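Local coordinates for protein cell division GTPase FtsZ, diverged (Clostridium botulinum C, PDB 3V3T) that is a diverged member of the tubulin/FtsZ family, joining a Rossmann-like GTPase domain to a C-terminal domain of the TubZ type, at residues 21-26 and 178-183; 214-219 and 229-234; 223-228 and 261-266; 238-243 and 285-290; 249-254 and 274-279. The protein carries 1 engineered substitution. One frame throughout, in Å; residues are numbered along the deposited sequence.

Contact 1: residues 21-26 and 178-183; sequences DTLLGI and EFATLF
Ala180 presses its methyl group against the backbone and side chain of Leu23, and CB of Ala180 lies 3.6 Å from CA of Leu23. A side chain of one carbon suits this place, because it lets the backbones come together: the CA atoms of Leu23 and Ala180 are 4.6 Å apart, and the axes of the short segments pass at 8.7 Å. Around this methyl, Ile26 contributes CD1, 3.6 Å from CB of Ala180, and Thr22 offers CG2 at 4.0 Å from the same atom. CD1 of Ile26 also reaches Thr181, crossing it at about a right angle and coming 3.5 Å from OG1. Thr22 thus turns a carbon to Ala180, whereas Thr181 presents OG1 to the Ile26 methyl; each hydroxyl is bonded to a carbonyl one turn back, O of Asn18 and O of Lys177 respectively. Leu23 has CG anti to its backbone N (chi1 173°). Of its branches, CD1 lies by the carbonyl O of Ala180, whereas CD2 meets CD2 of the Phe183 ring at 4.1 Å. Farther out, Leu23 packs on Phe9 and Phe183 on Ile7, both on strand 7-11, which seals the inner end of the contact; Ile26 lies at its exposed margin. No hydrogen bond joins the segments, which cross at -49°. Helix 14-26 follows the first strand of the nucleotide-binding fold, and helix 172-187 probably corresponds to the long core helix H7 of tubulin and FtsZ, so this is helix packing on a Rossmann-like sheet.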
# COMPACT_ATOMS: atom_id res chain seq x y z
N ASP A 21 0.21 11.01 6.28
CA ASP A 21 -0.28 12.03 7.20
C ASP A 21 -1.66 11.63 7.73
O ASP A 21 -1.95 11.77 8.92
CB ASP A 21 -0.39 13.36 6.47
CG ASP A 21 -0.43 14.54 7.40
OD1 ASP A 21 0.12 14.43 8.52
OD2 ASP A 21 -1.01 15.58 7.02
N THR A 22 -2.51 11.11 6.85
CA THR A 22 -3.84 10.66 7.27
C THR A 22 -3.74 9.48 8.23
O THR A 22 -4.38 9.47 9.28
CB THR A 22 -4.71 10.27 6.06
OG1 THR A 22 -5.03 11.45 5.32
CG2 THR A 22 -6.01 9.61 6.51
N LEU A 23 -2.92 8.49 7.88
CA LEU A 23 -2.72 7.34 8.76
C LEU A 23 -2.27 7.76 10.16
O LEU A 23 -2.81 7.30 11.17
CB LEU A 23 -1.74 6.35 8.15
CG LEU A 23 -1.31 5.17 9.04
CD1 LEU A 23 -2.53 4.43 9.60
CD2 LEU A 23 -0.39 4.22 8.27
N LEU A 24 -1.28 8.66 10.23
CA LEU A 24 -0.75 9.08 11.52
C LEU A 24 -1.81 9.82 12.37
O LEU A 24 -1.73 9.83 13.59
CB LEU A 24 0.51 9.93 11.34
CG LEU A 24 1.77 9.18 10.85
CD1 LEU A 24 2.90 10.16 10.53
CD2 LEU A 24 2.22 8.18 11.91
N GLY A 25 -2.79 10.43 11.71
CA GLY A 25 -3.87 11.11 12.40
C GLY A 25 -4.81 10.12 13.07
O GLY A 25 -5.49 10.45 14.04
N ILE A 26 -4.84 8.89 12.56
CA ILE A 26 -5.66 7.83 13.13
C ILE A 26 -4.87 7.11 14.23
O ILE A 26 -5.43 6.69 15.24
CB ILE A 26 -6.09 6.80 12.04
CG1 ILE A 26 -7.17 7.41 11.14
CG2 ILE A 26 -6.63 5.53 12.66
CD1 ILE A 26 -7.61 6.49 10.00
N GLU A 178 -9.79 5.62 4.00
CA GLU A 178 -10.17 4.22 4.09
C GLU A 178 -8.94 3.32 4.19
O GLU A 178 -8.94 2.36 4.96
CB GLU A 178 -11.06 3.80 2.93
CG GLU A 178 -11.56 2.39 3.07
CD GLU A 178 -12.93 2.17 2.44
OE1 GLU A 178 -13.58 3.17 2.02
OE2 GLU A 178 -13.33 0.99 2.36
N PHE A 179 -7.90 3.64 3.42
CA PHE A 179 -6.69 2.82 3.49
C PHE A 179 -6.10 2.90 4.88
O PHE A 179 -5.69 1.88 5.44
CB PHE A 179 -5.61 3.22 2.49
CG PHE A 179 -4.32 2.45 2.69
CD1 PHE A 179 -4.22 1.13 2.28
CD2 PHE A 179 -3.25 3.04 3.36
CE1 PHE A 179 -3.04 0.40 2.48
CE2 PHE A 179 -2.07 2.33 3.57
CZ PHE A 179 -1.95 1.01 3.13
N ALA A 180 -6.05 4.10 5.43
CA ALA A 180 -5.49 4.28 6.75
C ALA A 180 -6.27 3.43 7.75
O ALA A 180 -5.68 2.74 8.60
CB ALA A 180 -5.51 5.73 7.15
N THR A 181 -7.59 3.46 7.64
CA THR A 181 -8.42 2.68 8.55
C THR A 181 -8.17 1.19 8.37
O THR A 181 -7.98 0.45 9.35
CB THR A 181 -9.91 3.02 8.38
OG1 THR A 181 -10.10 4.41 8.65
CG2 THR A 181 -10.78 2.20 9.34
N LEU A 182 -8.14 0.73 7.12
CA LEU A 182 -7.98 -0.70 6.88
C LEU A 182 -6.61 -1.17 7.36
O LEU A 182 -6.48 -2.23 7.97
CB LEU A 182 -8.17 -1.03 5.40
CG LEU A 182 -9.60 -0.89 4.87
CD1 LEU A 182 -9.60 -1.06 3.36
CD2 LEU A 182 -10.51 -1.91 5.52
N PHE A 183 -5.58 -0.39 7.09
CA PHE A 183 -4.25 -0.80 7.49
C PHE A 183 -4.09 -0.82 9.01
O PHE A 183 -3.55 -1.76 9.58
CB PHE A 183 -3.20 0.11 6.87
CG PHE A 183 -1.81 -0.38 7.07
CD1 PHE A 183 -1.29 -1.35 6.24
CD2 PHE A 183 -1.03 0.14 8.09
CE1 PHE A 183 0.02 -1.81 6.43
CE2 PHE A 183 0.27 -0.31 8.27
CZ PHE A 183 0.79 -1.29 7.43

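Contact 2: residues 214-219 and 229-234; sequences VILEFD and AKSLKE
Ser231 places OG anti to its own backbone N (chi1 176°), which carries the hydroxyl from helix 229-233 toward the backbone at Glu217, while Leu216 sets CG anti to its carbonyl carbon, on the helix side; beyond it CD1 goes to Leu232 and CD2 to Ser231. The helix lies over the strand with their directions 131° apart, a helix packed on the face of a sheet, as in an alpha/beta fold; they are probably the counterparts of strand S7 and helix H9 of tubulin. Leu216 divides its surface between two partners. CD1 meets CG of Leu232 at 4.0 Å, an apolar contact in which the two side chains cross obliquely, and CD2 comes 3.5 Å from OG of Ser231. The small serine suits the position where the two segments come closest, the CA atoms of Ser231 and Phe218 being 5.8 Å apart. CB of Phe218 stands 4.3 Å from CB of Ser231, and its ring extends past this segment to earlier turns of the helix, at Ile224, Ala227 and Leu228. On the solvent side of helix 229-233, Lys230 and Glu234 form a salt bridge one turn apart, with NZ 2.8 Å from OE2. Strand and helix share one hydrogen bond: OG of Ser231 donates to the backbone O of Glu217 at 3.1 Å, from a position above the carbonyl plane, 56° out of it.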
# COMPACT_ATOMS: atom_id res chain seq x y z
N VAL A 214 -4.19 -7.48 0.07
CA VAL A 214 -5.49 -6.81 0.01
C VAL A 214 -6.18 -6.94 1.39
O VAL A 214 -6.16 -8.01 2.00
CB VAL A 214 -6.39 -7.36 -1.13
CG1 VAL A 214 -7.84 -6.93 -0.95
CG2 VAL A 214 -5.88 -6.89 -2.47
N ILE A 215 -6.75 -5.85 1.90
CA ILE A 215 -7.42 -5.85 3.19
C ILE A 215 -8.90 -5.62 2.96
O ILE A 215 -9.27 -4.66 2.28
CB ILE A 215 -6.87 -4.73 4.12
CG1 ILE A 215 -5.35 -4.83 4.26
CG2 ILE A 215 -7.56 -4.75 5.49
CD1 ILE A 215 -4.72 -3.68 5.02
N LEU A 216 -9.75 -6.48 3.50
CA LEU A 216 -11.20 -6.34 3.35
C LEU A 216 -11.92 -6.29 4.68
O LEU A 216 -11.61 -7.05 5.59
CB LEU A 216 -11.78 -7.53 2.57
CG LEU A 216 -11.19 -7.79 1.18
CD1 LEU A 216 -11.64 -9.15 0.66
CD2 LEU A 216 -11.59 -6.68 0.21
N GLU A 217 -12.89 -5.40 4.80
CA GLU A 217 -13.82 -5.45 5.91
C GLU A 217 -15.26 -5.66 5.42
O GLU A 217 -15.67 -5.11 4.40
CB GLU A 217 -13.67 -4.22 6.81
CG GLU A 217 -12.36 -4.24 7.60
CD GLU A 217 -12.17 -3.03 8.49
OE1 GLU A 217 -13.08 -2.19 8.57
OE2 GLU A 217 -11.09 -2.91 9.12
N PHE A 218 -16.01 -6.48 6.14
CA PHE A 218 -17.35 -6.84 5.70
C PHE A 218 -18.38 -6.79 6.81
O PHE A 218 -18.05 -6.83 8.00
CB PHE A 218 -17.36 -8.22 5.04
CG PHE A 218 -17.01 -9.35 5.97
CD1 PHE A 218 -18.01 -10.10 6.57
CD2 PHE A 218 -15.68 -9.68 6.21
CE1 PHE A 218 -17.69 -11.16 7.42
CE2 PHE A 218 -15.35 -10.73 7.04
CZ PHE A 218 -16.36 -11.48 7.65
N ASP A 219 -19.64 -6.70 6.39
CA ASP A 219 -20.78 -6.52 7.28
C ASP A 219 -21.05 -7.76 8.12
O ASP A 219 -21.14 -8.87 7.60
CB ASP A 219 -22.02 -6.18 6.47
CG ASP A 219 -23.20 -5.82 7.33
OD1 ASP A 219 -23.14 -6.06 8.55
OD2 ASP A 219 -24.19 -5.30 6.78
N ALA A 229 -18.40 -10.31 -1.09
CA ALA A 229 -18.52 -9.94 -2.49
C ALA A 229 -18.72 -8.43 -2.63
O ALA A 229 -18.10 -7.79 -3.46
CB ALA A 229 -19.65 -10.72 -3.15
N LYS A 230 -19.60 -7.87 -1.80
CA LYS A 230 -19.79 -6.43 -1.75
C LYS A 230 -18.47 -5.75 -1.40
O LYS A 230 -18.04 -4.80 -2.05
CB LYS A 230 -20.85 -6.10 -0.69
CG LYS A 230 -21.16 -4.63 -0.50
CD LYS A 230 -22.36 -4.45 0.43
CE LYS A 230 -22.52 -3.00 0.84
NZ LYS A 230 -22.78 -2.11 -0.33
N SER A 231 -17.80 -6.29 -0.38
CA SER A 231 -16.53 -5.75 0.06
C SER A 231 -15.48 -5.71 -1.07
O SER A 231 -14.80 -4.70 -1.26
CB SER A 231 -16.03 -6.54 1.26
OG SER A 231 -14.75 -6.08 1.65
N LEU A 232 -15.34 -6.81 -1.80
CA LEU A 232 -14.42 -6.85 -2.94
C LEU A 232 -14.84 -5.88 -4.05
O LEU A 232 -14.03 -5.14 -4.59
CB LEU A 232 -14.33 -8.25 -3.53
CG LEU A 232 -13.27 -9.20 -3.01
CD1 LEU A 232 -13.55 -10.56 -3.63
CD2 LEU A 232 -11.85 -8.69 -3.36
N LYS A 233 -16.12 -5.90 -4.42
CA LYS A 233 -16.56 -5.00 -5.46
C LYS A 233 -16.27 -3.54 -5.13
O LYS A 233 -15.86 -2.75 -6.00
CB LYS A 233 -18.04 -5.19 -5.72
CG LYS A 233 -18.33 -6.35 -6.65
CD LYS A 233 -17.79 -6.10 -8.06
CE LYS A 233 -17.96 -7.34 -8.92
NZ LYS A 233 -17.51 -7.12 -10.32
N GLU A 234 -16.48 -3.18 -3.86
CA GLU A 234 -16.31 -1.80 -3.42
C GLU A 234 -14.89 -1.50 -2.96
O GLU A 234 -14.59 -0.39 -2.52
CB GLU A 234 -17.30 -1.48 -2.29
CG GLU A 234 -18.76 -1.53 -2.76
CD GLU A 234 -19.75 -1.17 -1.67
OE1 GLU A 234 -19.36 -1.16 -0.49
OE2 GLU A 234 -20.93 -0.89 -2.00

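Contact 3: residues 223-228 and 261-266; sequences DIQVAL and IKSIVG
The side-chain amide of Gln225, the flat group that reaches across here, makes only loose contact: its OE1 stops 4.0 Å from OG of Ser263, near CD1 of Ile264, with no hydrogen bond. Nearer the backbone, CB of Gln225 lies 4.0 Å from CG1 of Ile264, and the two side chains cross at about a right angle. Inward, everything is aliphatic. CG1 of Ile261 is gripped from two directions, by CD1 of Ile224 at 3.6 Å and by CD1 of Leu228 at 3.6 Å. In Ile224, CG1 anti to the backbone N (chi1 -173°) starts the chain outward, and the anti second torsion (170°) carries CD1 to Ile261. The helices, 224-228 and 261-265, run nearly side by side at -29°, and both cover the sheet of the C-terminal domain, probably as the counterparts of H9 and H10 in tubulin. Ile261 rests on Ile250 and Val282 of that sheet, Val265 on Met248 and Ala284. Isoleucine, leucine and valine suit such a layer, being bulky yet wholly apolar. Ile264 closes the outer side, its CG2 4.0 Å from CB of Leu228. Asp223 N-caps the first helix: its OD2 accepts from N of Val226 at 3.1 Å through the anti lone pair.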
# COMPACT_ATOMS: atom_id res chain seq x y z
N ASP A 223 -25.41 -12.64 4.61
CA ASP A 223 -24.68 -13.85 4.27
C ASP A 223 -23.19 -13.50 4.06
O ASP A 223 -22.85 -12.50 3.42
CB ASP A 223 -25.28 -14.47 3.02
CG ASP A 223 -24.48 -15.64 2.50
OD1 ASP A 223 -24.88 -16.79 2.75
OD2 ASP A 223 -23.45 -15.42 1.83
N ILE A 224 -22.30 -14.33 4.59
CA ILE A 224 -20.89 -13.99 4.58
C ILE A 224 -20.30 -13.94 3.17
O ILE A 224 -19.46 -13.10 2.89
CB ILE A 224 -20.06 -14.91 5.51
CG1 ILE A 224 -18.63 -14.40 5.61
CG2 ILE A 224 -20.09 -16.35 5.03
CD1 ILE A 224 -17.85 -15.11 6.67
N GLN A 225 -20.76 -14.82 2.28
CA GLN A 225 -20.32 -14.76 0.88
C GLN A 225 -20.79 -13.46 0.20
O GLN A 225 -20.04 -12.84 -0.57
CB GLN A 225 -20.79 -15.98 0.09
CG GLN A 225 -20.14 -17.29 0.50
CD GLN A 225 -20.56 -18.46 -0.39
OE1 GLN A 225 -20.23 -18.51 -1.57
NE2 GLN A 225 -21.28 -19.41 0.19
N VAL A 226 -22.02 -13.06 0.48
CA VAL A 226 -22.57 -11.83 -0.09
C VAL A 226 -21.84 -10.60 0.45
O VAL A 226 -21.50 -9.69 -0.30
CB VAL A 226 -24.10 -11.69 0.16
CG1 VAL A 226 -24.64 -10.39 -0.42
CG2 VAL A 226 -24.83 -12.88 -0.43
N ALA A 227 -21.60 -10.57 1.75
CA ALA A 227 -20.92 -9.44 2.37
C ALA A 227 -19.50 -9.25 1.83
O ALA A 227 -19.05 -8.13 1.64
CB ALA A 227 -20.89 -9.59 3.88
N LEU A 228 -18.81 -10.35 1.58
CA LEU A 228 -17.42 -10.26 1.11
C LEU A 228 -17.39 -9.87 -0.36
O LEU A 228 -16.47 -9.18 -0.82
CB LEU A 228 -16.68 -11.58 1.34
CG LEU A 228 -16.10 -11.63 2.76
CD1 LEU A 228 -15.61 -13.02 3.12
CD2 LEU A 228 -14.98 -10.61 2.87
N ILE A 261 -15.15 -17.90 3.11
CA ILE A 261 -14.36 -16.70 2.90
C ILE A 261 -13.33 -16.97 1.83
O ILE A 261 -13.12 -16.15 0.94
CB ILE A 261 -13.63 -16.25 4.19
CG1 ILE A 261 -14.65 -15.79 5.25
CG2 ILE A 261 -12.60 -15.14 3.89
CD1 ILE A 261 -14.03 -15.41 6.56
N LYS A 262 -12.67 -18.12 1.93
CA LYS A 262 -11.68 -18.52 0.94
C LYS A 262 -12.35 -18.64 -0.43
O LYS A 262 -11.76 -18.36 -1.47
CB LYS A 262 -11.06 -19.86 1.34
CG LYS A 262 -10.21 -19.79 2.61
CD LYS A 262 -9.76 -21.18 3.05
CE LYS A 262 -8.93 -21.09 4.33
NZ LYS A 262 -8.57 -22.43 4.89
N SER A 263 -13.61 -19.04 -0.41
CA SER A 263 -14.37 -19.21 -1.63
C SER A 263 -14.49 -17.88 -2.38
O SER A 263 -14.42 -17.84 -3.62
CB SER A 263 -15.75 -19.78 -1.32
OG SER A 263 -16.55 -19.82 -2.48
N ILE A 264 -14.66 -16.80 -1.64
CA ILE A 264 -14.83 -15.51 -2.29
C ILE A 264 -13.51 -14.77 -2.47
O ILE A 264 -13.30 -14.09 -3.48
CB ILE A 264 -15.81 -14.62 -1.51
CG1 ILE A 264 -17.18 -15.28 -1.41
CG2 ILE A 264 -15.96 -13.27 -2.20
CD1 ILE A 264 -17.93 -15.26 -2.71
N VAL A 265 -12.61 -14.89 -1.50
CA VAL A 265 -11.43 -14.04 -1.48
C VAL A 265 -10.22 -14.64 -2.20
O VAL A 265 -9.42 -13.92 -2.78
CB VAL A 265 -11.02 -13.67 -0.05
CG1 VAL A 265 -9.73 -12.85 -0.06
CG2 VAL A 265 -12.13 -12.87 0.60
N GLY A 266 -10.08 -15.96 -2.14
CA GLY A 266 -8.89 -16.61 -2.64
C GLY A 266 -8.49 -17.73 -1.71
O GLY A 266 -8.77 -17.68 -0.51

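Contact 4: residues 238-243 and 285-290; sequences AEYTTN and TGIEPQ
Tyr240 and Ile287 make up the tight half of this contact. CD1 of Ile287 sits over the centre of the tyrosine ring, 3.9 Å from the centroid and 13° off its normal, a CH-pi contact; CG2 of the same isoleucine touches CB and CG of Tyr240. The ring is brought there with CG between the backbone N and carbonyl carbon (chi1 61°), and its OH bonds to O of Val265. The bent side chain of Gln290 passes CG 3.8 Å from CB of Tyr240 and donates from NE2 to O of Ala238 at 3.1 Å, with an N-H...O angle of 154°. Its OE1 bonds to OG of Ser212, so glutamine suits this buried site: one amide supplies both a donor and an acceptor. Gly286 and Ile287 form a G1 beta bulge opposite Ser212, where the chain turns a corner before Gln290, at the N-cap position, leads into helix 291-306. The other half is looser and wetter. CG2 of Thr242 only grazes CB of Glu288 at 4.1 Å. A water 3.0 Å from OG1 of Thr242 donates to O of Glu288 at 2.7 Å, while a second accepts from N of Glu288 at 2.9 Å.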
# COMPACT_ATOMS: atom_id res chain seq x y z
N ALA A 238 -6.77 -2.22 -5.95
CA ALA A 238 -6.88 -2.58 -7.36
C ALA A 238 -7.40 -4.00 -7.50
O ALA A 238 -6.94 -4.92 -6.83
CB ALA A 238 -5.54 -2.44 -8.03
N GLU A 239 -8.35 -4.18 -8.41
CA GLU A 239 -8.94 -5.49 -8.61
C GLU A 239 -7.92 -6.58 -9.00
O GLU A 239 -7.08 -6.37 -9.87
CB GLU A 239 -10.02 -5.40 -9.68
CG GLU A 239 -10.62 -6.75 -10.05
CD GLU A 239 -11.72 -6.62 -11.08
OE1 GLU A 239 -11.86 -5.52 -11.66
OE2 GLU A 239 -12.44 -7.61 -11.32
N TYR A 240 -8.05 -7.76 -8.40
CA TYR A 240 -7.22 -8.90 -8.79
C TYR A 240 -8.08 -10.01 -9.39
O TYR A 240 -9.21 -10.22 -8.97
CB TYR A 240 -6.40 -9.42 -7.60
CG TYR A 240 -7.19 -9.92 -6.41
CD1 TYR A 240 -7.54 -11.26 -6.30
CD2 TYR A 240 -7.56 -9.05 -5.38
CE1 TYR A 240 -8.24 -11.73 -5.20
CE2 TYR A 240 -8.27 -9.51 -4.27
CZ TYR A 240 -8.60 -10.85 -4.19
OH TYR A 240 -9.30 -11.31 -3.09
N THR A 241 -7.52 -10.71 -10.37
CA THR A 241 -8.29 -11.71 -11.12
C THR A 241 -7.93 -13.14 -10.78
O THR A 241 -8.60 -14.08 -11.23
CB THR A 241 -8.16 -11.51 -12.65
OG1 THR A 241 -6.79 -11.23 -12.98
CG2 THR A 241 -9.03 -10.34 -13.13
N THR A 242 -6.88 -13.33 -9.99
CA THR A 242 -6.48 -14.68 -9.59
C THR A 242 -7.33 -15.14 -8.41
O THR A 242 -8.12 -14.38 -7.87
CB THR A 242 -4.99 -14.75 -9.22
OG1 THR A 242 -4.69 -13.73 -8.26
CG2 THR A 242 -4.14 -14.54 -10.44
N ASN A 243 -7.15 -16.40 -8.03
CA ASN A 243 -7.94 -17.02 -6.97
C ASN A 243 -7.13 -17.67 -5.84
O ASN A 243 -7.66 -18.46 -5.05
CB ASN A 243 -8.89 -18.07 -7.55
CG ASN A 243 -10.27 -17.51 -7.82
OD1 ASN A 243 -11.20 -17.70 -7.03
ND2 ASN A 243 -10.41 -16.79 -8.94
N THR A 285 -2.64 -11.99 1.55
CA THR A 285 -1.30 -11.59 1.15
C THR A 285 -0.70 -12.58 0.16
O THR A 285 -1.08 -13.73 0.13
CB THR A 285 -0.36 -11.50 2.38
OG1 THR A 285 -0.18 -12.81 2.93
CG2 THR A 285 -0.97 -10.60 3.46
N GLY A 286 0.24 -12.12 -0.65
CA GLY A 286 0.88 -12.99 -1.62
C GLY A 286 0.07 -13.17 -2.89
O GLY A 286 0.29 -14.10 -3.64
N ILE A 287 -0.88 -12.26 -3.12
CA ILE A 287 -1.68 -12.31 -4.33
C ILE A 287 -0.84 -11.90 -5.53
O ILE A 287 -0.05 -10.94 -5.44
CB ILE A 287 -2.88 -11.34 -4.23
CG1 ILE A 287 -3.87 -11.82 -3.16
CG2 ILE A 287 -3.59 -11.20 -5.56
CD1 ILE A 287 -4.93 -10.78 -2.79
N GLU A 288 -0.99 -12.58 -6.65
CA GLU A 288 -0.27 -12.13 -7.85
C GLU A 288 -0.56 -10.65 -8.07
O GLU A 288 -1.70 -10.24 -8.02
CB GLU A 288 -0.67 -12.94 -9.07
CG GLU A 288 0.48 -13.24 -9.99
CD GLU A 288 1.58 -14.03 -9.30
OE1 GLU A 288 1.24 -14.96 -8.53
OE2 GLU A 288 2.77 -13.72 -9.51
N PRO A 289 0.49 -9.85 -8.30
CA PRO A 289 0.36 -8.41 -8.57
C PRO A 289 -0.62 -8.10 -9.72
O PRO A 289 -0.59 -8.78 -10.75
CB PRO A 289 1.79 -7.99 -8.93
CG PRO A 289 2.65 -9.01 -8.22
CD PRO A 289 1.90 -10.29 -8.28
N GLN A 290 -1.44 -7.07 -9.53
CA GLN A 290 -2.61 -6.83 -10.40
C GLN A 290 -2.25 -6.23 -11.77
O GLN A 290 -2.67 -5.11 -12.11
CB GLN A 290 -3.64 -5.95 -9.67
CG GLN A 290 -4.10 -6.54 -8.30
CD GLN A 290 -3.31 -5.99 -7.11
OE1 GLN A 290 -2.08 -6.00 -7.14
NE2 GLN A 290 -4.01 -5.49 -6.08
O HOH W 1 -3.89 -11.12 -9.42
O HOH W 2 -2.89 -14.78 -6.90

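Contact 5: residues 249-254 and 274-279; sequences GISTTR and GYNSKK
Ser251 and Gly274 pair as parallel strands. In the backbone ladder, N of Gly274 donates to O of Ile250 at 2.8 Å, and N of Thr252 reaches O of Gly274 at a longer 3.3 Å; a weak bond from N of Asn276 to O of Thr252 continues it. CA-H...O contacts, such as CA of Ser251 to O of Gly274, reinforce the pairing. Among side-chain bonds, ND2 of Asn276 donates to OG of Ser251 at 2.8 Å, with the hydroxyl tilted 29° from the amide plane, and to O of Lys279 at 2.7 Å. OD1 of Asn276 takes two backbone N-H groups, from Lys278 and from Lys279, the latter on a lone pair at 2.8 Å. Asparagine suits this site because one amide both closes an Asx turn and ties it to the neighbouring strand 247-252. Aromatic contact comes from Tyr275, whose ring edge faces carbonyls: CD1 is 3.2 Å from O of Thr252, and CE1 meets O of Arg254 in the ring plane at 3.4 Å. CG2 of Thr253 adds van der Waals packing against the turn at 277-279. Together these bonds join strands 247-252 and 270-275 of a beta-alpha-beta unit whose helix is 258-265.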
# COMPACT_ATOMS: atom_id res chain seq x y z
N GLY A 249 -5.22 -13.71 6.77
CA GLY A 249 -5.54 -13.41 8.16
C GLY A 249 -7.01 -13.11 8.30
O GLY A 249 -7.58 -12.33 7.52
N ILE A 250 -7.65 -13.72 9.29
CA ILE A 250 -9.08 -13.56 9.49
C ILE A 250 -9.38 -13.21 10.94
O ILE A 250 -9.10 -14.00 11.84
CB ILE A 250 -9.84 -14.86 9.12
CG1 ILE A 250 -9.66 -15.18 7.63
CG2 ILE A 250 -11.32 -14.75 9.46
CD1 ILE A 250 -10.13 -16.56 7.26
N SER A 251 -9.95 -12.04 11.17
CA SER A 251 -10.41 -11.67 12.51
C SER A 251 -11.87 -11.19 12.46
O SER A 251 -12.19 -10.19 11.81
CB SER A 251 -9.51 -10.61 13.13
OG SER A 251 -9.98 -10.24 14.42
N THR A 252 -12.74 -11.90 13.18
CA THR A 252 -14.17 -11.70 13.07
C THR A 252 -14.85 -11.62 14.43
O THR A 252 -14.39 -12.21 15.40
CB THR A 252 -14.80 -12.84 12.27
OG1 THR A 252 -14.42 -14.09 12.87
CG2 THR A 252 -14.28 -12.81 10.83
N THR A 253 -15.96 -10.89 14.49
CA THR A 253 -16.70 -10.72 15.74
C THR A 253 -17.37 -12.01 16.22
O THR A 253 -17.55 -12.21 17.42
CB THR A 253 -17.76 -9.61 15.64
OG1 THR A 253 -18.57 -9.84 14.48
CG2 THR A 253 -17.09 -8.26 15.52
N ARG A 254 -17.74 -12.87 15.28
CA ARG A 254 -18.36 -14.15 15.62
C ARG A 254 -17.62 -15.30 14.94
O ARG A 254 -16.71 -15.08 14.16
CB ARG A 254 -19.83 -14.18 15.19
CG ARG A 254 -20.50 -12.82 15.08
CD ARG A 254 -21.99 -12.98 14.76
NE ARG A 254 -22.66 -11.69 14.62
CZ ARG A 254 -23.97 -11.51 14.77
NH1 ARG A 254 -24.75 -12.54 15.09
NH2 ARG A 254 -24.50 -10.30 14.62
N GLY A 274 -8.63 -15.56 14.08
CA GLY A 274 -8.82 -15.02 15.41
C GLY A 274 -10.13 -14.26 15.52
O GLY A 274 -10.93 -14.23 14.58
N TYR A 275 -10.34 -13.65 16.68
CA TYR A 275 -11.54 -12.87 16.93
C TYR A 275 -11.20 -11.48 17.45
O TYR A 275 -10.10 -11.24 17.95
CB TYR A 275 -12.45 -13.62 17.91
CG TYR A 275 -12.82 -14.99 17.40
CD1 TYR A 275 -13.88 -15.17 16.51
CD2 TYR A 275 -12.08 -16.11 17.77
CE1 TYR A 275 -14.20 -16.43 16.02
CE2 TYR A 275 -12.40 -17.37 17.30
CZ TYR A 275 -13.45 -17.53 16.42
OH TYR A 275 -13.76 -18.79 15.95
N ASN A 276 -12.15 -10.57 17.32
CA ASN A 276 -12.04 -9.28 17.97
C ASN A 276 -13.43 -8.77 18.26
O ASN A 276 -14.41 -9.36 17.82
CB ASN A 276 -11.26 -8.28 17.11
CG ASN A 276 -12.06 -7.77 15.94
OD1 ASN A 276 -12.58 -6.66 15.97
ND2 ASN A 276 -12.16 -8.59 14.90
N SER A 277 -13.52 -7.68 19.01
CA SER A 277 -14.80 -7.20 19.51
C SER A 277 -15.46 -6.21 18.56
O SER A 277 -16.63 -5.86 18.75
CB SER A 277 -14.60 -6.55 20.89
OG SER A 277 -13.52 -5.64 20.86
N LYS A 278 -14.73 -5.79 17.54
CA LYS A 278 -15.12 -4.62 16.76
C LYS A 278 -15.51 -4.86 15.29
O LYS A 278 -16.61 -4.51 14.87
CB LYS A 278 -14.03 -3.54 16.85
CG LYS A 278 -13.82 -3.01 18.26
CD LYS A 278 -12.61 -2.09 18.35
CE LYS A 278 -12.41 -1.59 19.79
NZ LYS A 278 -11.23 -0.69 19.93
N LYS A 279 -14.61 -5.44 14.51
CA LYS A 279 -14.81 -5.52 13.06
C LYS A 279 -14.61 -6.91 12.48
O LYS A 279 -14.11 -7.81 13.15
CB LYS A 279 -13.91 -4.51 12.34
CG LYS A 279 -14.31 -3.06 12.60
CD LYS A 279 -13.49 -2.08 11.80
CE LYS A 279 -14.01 -0.67 11.98
NZ LYS A 279 -13.16 0.32 11.27

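Contact 1 lies nearest the middle of the chain, about 11 Å from its centre, and is helix packing without a hydrogen bond across it; contact 2 is a surface contact, and contacts 3 and 5, each about 22 Å out, lie far from the chain's centre. Contacts 2 and 3 share helix 224-233, which meets strand 211-217 in the one and helix 258-265 in the other, and they touch where Phe218 packs on Leu228. Contacts 3 and 5 both draw on the same beta-alpha-beta unit, the first through side chains, the second through backbone pairing. Contact 4 adds buried polar bonds and bridging water at a loop, and joins contact 3 through Tyr240. Lys279, touching Thr181, connects contact 5 with contact 1.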